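Acyl-coenzyme A oxidase acox-1.1 (Caenorhabditis elegans, PDB 5K3H) catalyses the first step of peroxisomal beta-oxidation, using FAD and oxygen to desaturate acyl-CoA chains to (2E)-enoyl-CoA with release of hydrogen peroxide. Local coordinates at residues T158-L163 with F213-F218; T168-T173 with N257-R262. One frame throughout, in Å; residues are numbered along the deposited sequence.

In the fold
The two contacts meet on one mixed beta-sheet of the beta domain, which lies between the helical domains in the acyl-CoA oxidase/dehydrogenase fold; their centres are about 18 Å apart and on the same side of the chain's centre. Along the chain the segments alternate: 158-163, 168-173, 213-218, 257-262, so the connections interleave. Contact 1 joins the loop between strands 147-150 and 166-170, which holds Thr158 of the FAD site shared between the subunits, to strand 211-221, so the cofactor-site loop packs directly on the sheet. Contact 2 ties strand 166-170 and the turn after it to strand 258-261 at the outer end, away from the annotated sites. The two touch, Phe218 CB lying 3.8 Å from Ile260 CD1.

Contact 1 of 2, residues T158-L163 with F213-F218; sequences TNLQNL and FGPHTF
A single proline ring, Pro215, carries the strand's side of this contact and receives two neighbouring side chains of 158-163 on two of its carbons. Leu160 meets the ring at CG: its CB is 3.9 Å from Pro215 CG, and its CD2 branch lies 4.0 Å from that same carbon. Gln161 instead brings its amide to the next ring carbon, with NE2 4.0 Å from Pro215 CD; chi2 of -56° bends the chain and carries the amide round to the ring although CB points away from the strand. Both side chains cross the proline at about a right angle. The loop that supplies them runs between strands 147-150 and 166-170, and includes Thr158 of the FAD site shared across the dimer. Here it makes an Asx turn, in which Asn159 OD1 accepts from Gln161 N at 3.1 Å, the donor standing well above the carbonyl plane. Replacing Pro215 with a glycine would probably open a gap beside Leu160 and leave the Gln161 amide freer to turn. On strand 211-221, His216 ND1 donates to Gly214 O (2.9 Å), in the plane of the imidazole, while His216 NE2 is hydrogen-bonded to Tyr278 OH.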
# COMPACT_ATOMS: atom_id res chain seq x y z
N THR B 158 -22.81 -2.66 -1.61
CA THR B 158 -22.97 -1.88 -2.84
C THR B 158 -24.42 -1.49 -3.15
O THR B 158 -24.75 -0.30 -3.21
CB THR B 158 -22.35 -2.66 -4.01
OG1 THR B 158 -23.14 -3.82 -4.30
CG2 THR B 158 -20.92 -3.12 -3.65
N ASN B 159 -25.29 -2.47 -3.37
CA ASN B 159 -26.61 -2.24 -3.95
C ASN B 159 -27.65 -2.02 -2.85
O ASN B 159 -27.98 -2.95 -2.11
CB ASN B 159 -27.01 -3.41 -4.85
CG ASN B 159 -28.09 -3.03 -5.87
OD1 ASN B 159 -28.74 -1.99 -5.76
ND2 ASN B 159 -28.30 -3.91 -6.86
N LEU B 160 -28.17 -0.79 -2.76
CA LEU B 160 -29.32 -0.54 -1.89
C LEU B 160 -30.45 -1.54 -2.11
O LEU B 160 -31.19 -1.84 -1.17
CB LEU B 160 -29.86 0.88 -2.14
CG LEU B 160 -29.22 2.03 -1.36
CD1 LEU B 160 -27.76 2.21 -1.73
CD2 LEU B 160 -30.00 3.30 -1.65
N GLN B 161 -30.56 -2.11 -3.31
CA GLN B 161 -31.70 -2.96 -3.61
C GLN B 161 -31.61 -4.35 -2.97
O GLN B 161 -32.62 -5.05 -2.89
CB GLN B 161 -31.89 -3.11 -5.13
CG GLN B 161 -32.08 -1.79 -5.90
CD GLN B 161 -33.25 -0.92 -5.40
OE1 GLN B 161 -34.36 -1.40 -5.16
NE2 GLN B 161 -32.99 0.37 -5.26
N ASN B 162 -30.43 -4.75 -2.50
CA ASN B 162 -30.28 -6.06 -1.88
C ASN B 162 -30.07 -5.98 -0.37
O ASN B 162 -29.68 -6.98 0.24
CB ASN B 162 -29.14 -6.84 -2.55
CG ASN B 162 -29.44 -7.18 -4.02
OD1 ASN B 162 -28.70 -6.79 -4.94
ND2 ASN B 162 -30.54 -7.90 -4.23
N LEU B 163 -30.30 -4.81 0.24
CA LEU B 163 -30.28 -4.70 1.69
C LEU B 163 -31.33 -5.61 2.34
O LEU B 163 -32.38 -5.91 1.75
CB LEU B 163 -30.50 -3.25 2.11
CG LEU B 163 -29.41 -2.27 1.66
CD1 LEU B 163 -29.83 -0.84 1.95
CD2 LEU B 163 -28.10 -2.58 2.36
N PHE B 213 -41.58 -1.19 -0.79
CA PHE B 213 -41.44 0.11 -1.44
C PHE B 213 -39.98 0.54 -1.63
O PHE B 213 -39.73 1.67 -2.05
CB PHE B 213 -42.21 1.17 -0.64
CG PHE B 213 -43.71 1.04 -0.77
CD1 PHE B 213 -44.42 0.16 0.03
CD2 PHE B 213 -44.40 1.79 -1.71
CE1 PHE B 213 -45.78 0.03 -0.10
CE2 PHE B 213 -45.77 1.66 -1.85
CZ PHE B 213 -46.46 0.78 -1.04
N GLY B 214 -39.02 -0.33 -1.31
CA GLY B 214 -37.64 -0.01 -1.55
C GLY B 214 -37.00 0.74 -0.40
O GLY B 214 -37.63 1.01 0.63
N PRO B 215 -35.72 1.11 -0.57
CA PRO B 215 -34.98 1.73 0.54
C PRO B 215 -35.47 3.15 0.81
O PRO B 215 -35.64 3.95 -0.11
CB PRO B 215 -33.52 1.72 0.05
CG PRO B 215 -33.61 1.61 -1.40
CD PRO B 215 -34.85 0.83 -1.72
N HIS B 216 -35.71 3.42 2.09
CA HIS B 216 -36.08 4.72 2.64
C HIS B 216 -35.26 4.97 3.90
O HIS B 216 -34.65 4.05 4.46
CB HIS B 216 -37.57 4.79 2.95
CG HIS B 216 -38.44 4.83 1.74
ND1 HIS B 216 -38.62 3.73 0.92
CD2 HIS B 216 -39.19 5.82 1.21
CE1 HIS B 216 -39.45 4.05 -0.06
NE2 HIS B 216 -39.81 5.31 0.09
N THR B 217 -35.23 6.22 4.37
CA THR B 217 -34.40 6.57 5.52
C THR B 217 -35.24 7.03 6.71
O THR B 217 -36.27 7.71 6.56
CB THR B 217 -33.34 7.63 5.13
OG1 THR B 217 -33.97 8.83 4.68
CG2 THR B 217 -32.42 7.11 4.04
N PHE B 218 -34.77 6.65 7.90
CA PHE B 218 -35.52 6.83 9.13
C PHE B 218 -34.61 7.40 10.20
O PHE B 218 -33.46 6.96 10.35
CB PHE B 218 -36.14 5.51 9.65
CG PHE B 218 -37.02 4.80 8.64
CD1 PHE B 218 -38.39 5.00 8.65
CD2 PHE B 218 -36.46 4.02 7.64
CE1 PHE B 218 -39.19 4.38 7.72
CE2 PHE B 218 -37.27 3.38 6.72
CZ PHE B 218 -38.63 3.57 6.76

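Contact 2 of 2, residues T168-T173 with N257-R262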
# COMPACT_ATOMS: atom_id res chain seq x y z
N THR B 168 -41.17 -2.12 8.67
CA THR B 168 -42.50 -2.58 8.29
C THR B 168 -43.51 -1.62 8.92
O THR B 168 -43.44 -1.34 10.13
CB THR B 168 -42.77 -4.02 8.74
OG1 THR B 168 -41.76 -4.90 8.21
CG2 THR B 168 -44.12 -4.49 8.23
N TYR B 169 -44.39 -1.07 8.09
CA TYR B 169 -45.35 -0.10 8.59
C TYR B 169 -46.47 -0.83 9.31
O TYR B 169 -47.18 -1.64 8.70
CB TYR B 169 -45.92 0.77 7.46
CG TYR B 169 -46.80 1.83 8.07
CD1 TYR B 169 -46.31 2.62 9.10
CD2 TYR B 169 -48.11 2.02 7.66
CE1 TYR B 169 -47.08 3.58 9.69
CE2 TYR B 169 -48.90 2.99 8.25
CZ TYR B 169 -48.37 3.77 9.27
OH TYR B 169 -49.10 4.75 9.90
N ASP B 170 -46.65 -0.51 10.59
CA ASP B 170 -47.69 -1.08 11.43
C ASP B 170 -48.85 -0.08 11.47
O ASP B 170 -48.80 0.90 12.21
CB ASP B 170 -47.13 -1.36 12.82
CG ASP B 170 -48.12 -2.06 13.73
OD1 ASP B 170 -49.35 -1.83 13.59
OD2 ASP B 170 -47.67 -2.83 14.60
N ILE B 171 -49.89 -0.35 10.68
CA ILE B 171 -51.00 0.60 10.52
C ILE B 171 -51.80 0.74 11.81
O ILE B 171 -52.33 1.82 12.11
CB ILE B 171 -51.90 0.18 9.34
CG1 ILE B 171 -51.08 0.10 8.04
CG2 ILE B 171 -53.07 1.15 9.18
CD1 ILE B 171 -51.85 -0.47 6.84
N GLY B 172 -51.93 -0.34 12.58
CA GLY B 172 -52.69 -0.26 13.82
C GLY B 172 -52.10 0.72 14.81
O GLY B 172 -52.82 1.50 15.43
N THR B 173 -50.77 0.70 14.96
CA THR B 173 -50.08 1.53 15.95
C THR B 173 -49.42 2.76 15.36
O THR B 173 -48.77 3.50 16.10
CB THR B 173 -49.04 0.68 16.68
OG1 THR B 173 -48.01 0.29 15.77
CG2 THR B 173 -49.71 -0.56 17.23
N ASN B 257 -37.29 -6.19 16.14
CA ASN B 257 -38.63 -5.61 16.03
C ASN B 257 -38.72 -4.27 16.79
O ASN B 257 -39.52 -4.10 17.72
CB ASN B 257 -39.69 -6.61 16.50
CG ASN B 257 -39.85 -7.79 15.53
OD1 ASN B 257 -40.09 -7.60 14.32
ND2 ASN B 257 -39.69 -9.02 16.05
N TYR B 258 -37.85 -3.33 16.39
CA TYR B 258 -37.66 -2.06 17.08
C TYR B 258 -38.59 -1.00 16.52
O TYR B 258 -38.52 -0.67 15.33
CB TYR B 258 -36.20 -1.62 16.93
CG TYR B 258 -35.78 -0.39 17.69
CD1 TYR B 258 -35.51 -0.44 19.05
CD2 TYR B 258 -35.63 0.83 17.04
CE1 TYR B 258 -35.10 0.70 19.74
CE2 TYR B 258 -35.23 1.96 17.71
CZ TYR B 258 -34.96 1.90 19.06
OH TYR B 258 -34.56 3.05 19.71
N ARG B 259 -39.43 -0.41 17.38
CA ARG B 259 -40.54 0.44 16.97
C ARG B 259 -40.22 1.93 17.09
O ARG B 259 -39.75 2.39 18.13
CB ARG B 259 -41.78 0.12 17.81
CG ARG B 259 -42.34 -1.25 17.51
CD ARG B 259 -43.62 -1.58 18.29
NE ARG B 259 -44.20 -2.80 17.75
CZ ARG B 259 -45.23 -2.85 16.91
NH1 ARG B 259 -45.87 -1.74 16.55
NH2 ARG B 259 -45.64 -4.02 16.45
N ILE B 260 -40.48 2.67 16.01
CA ILE B 260 -40.32 4.12 15.96
C ILE B 260 -41.60 4.73 15.38
O ILE B 260 -42.33 4.04 14.63
CB ILE B 260 -39.06 4.53 15.16
CG1 ILE B 260 -39.16 4.10 13.69
CG2 ILE B 260 -37.80 3.95 15.78
CD1 ILE B 260 -37.95 4.51 12.86
N PRO B 261 -41.93 5.98 15.71
CA PRO B 261 -43.16 6.60 15.19
C PRO B 261 -43.16 6.69 13.67
O PRO B 261 -42.12 6.69 13.01
CB PRO B 261 -43.15 8.00 15.82
CG PRO B 261 -42.28 7.87 17.04
CD PRO B 261 -41.28 6.80 16.75
N ARG B 262 -44.37 6.80 13.12
CA ARG B 262 -44.52 6.99 11.68
C ARG B 262 -43.69 8.17 11.18
O ARG B 262 -43.08 8.10 10.11
CB ARG B 262 -45.99 7.22 11.31
CG ARG B 262 -46.22 7.22 9.80
CD ARG B 262 -47.59 7.65 9.38
NE ARG B 262 -47.74 9.10 9.25
CZ ARG B 262 -48.25 9.89 10.18
NH1 ARG B 262 -48.69 9.38 11.33
NH2 ARG B 262 -48.35 11.20 9.96
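Asp170 and Arg259 form a salt bridge, with both guanidinium end nitrogens converging on one carboxylate oxygen. NH1 of Arg259 reaches Asp170 OD2 at 2.9 Å and NH2 reaches the same oxygen at 3.0 Å, with N-H...O angles of 148° and 141°. That oxygen lies near the guanidinium plane, but the carboxylate is turned 67° from it, so this is an end-on grip of one oxygen, not a coplanar pairing of both oxygens with two nitrogens. The extended chain of Arg259 spans the distance, and NH1 also forms a salt bridge with Glu175, so the one guanidinium probably offsets two carboxylates. Among the hydrogen bonds, Asp170 OD1 takes the backbone N of Thr173 at 3.2 Å, an Asx motif that ties the turn back to the strand end. The aliphatic chain of Arg262 makes van der Waals contact with the Tyr169 phenol, CG 3.7 Å from CE1 and CD 3.3 Å from OH. Their polar ends bind elsewhere, Tyr169 OH to Ala274 O and Arg262 NE to Val272 O. In the beta domain's mixed sheet the Asp170-Arg259 bridge spans strand 175-179, which pairs antiparallel with both 166-170 and 258-261, while Tyr169 and Arg262 meet beside Gln174, before that strand.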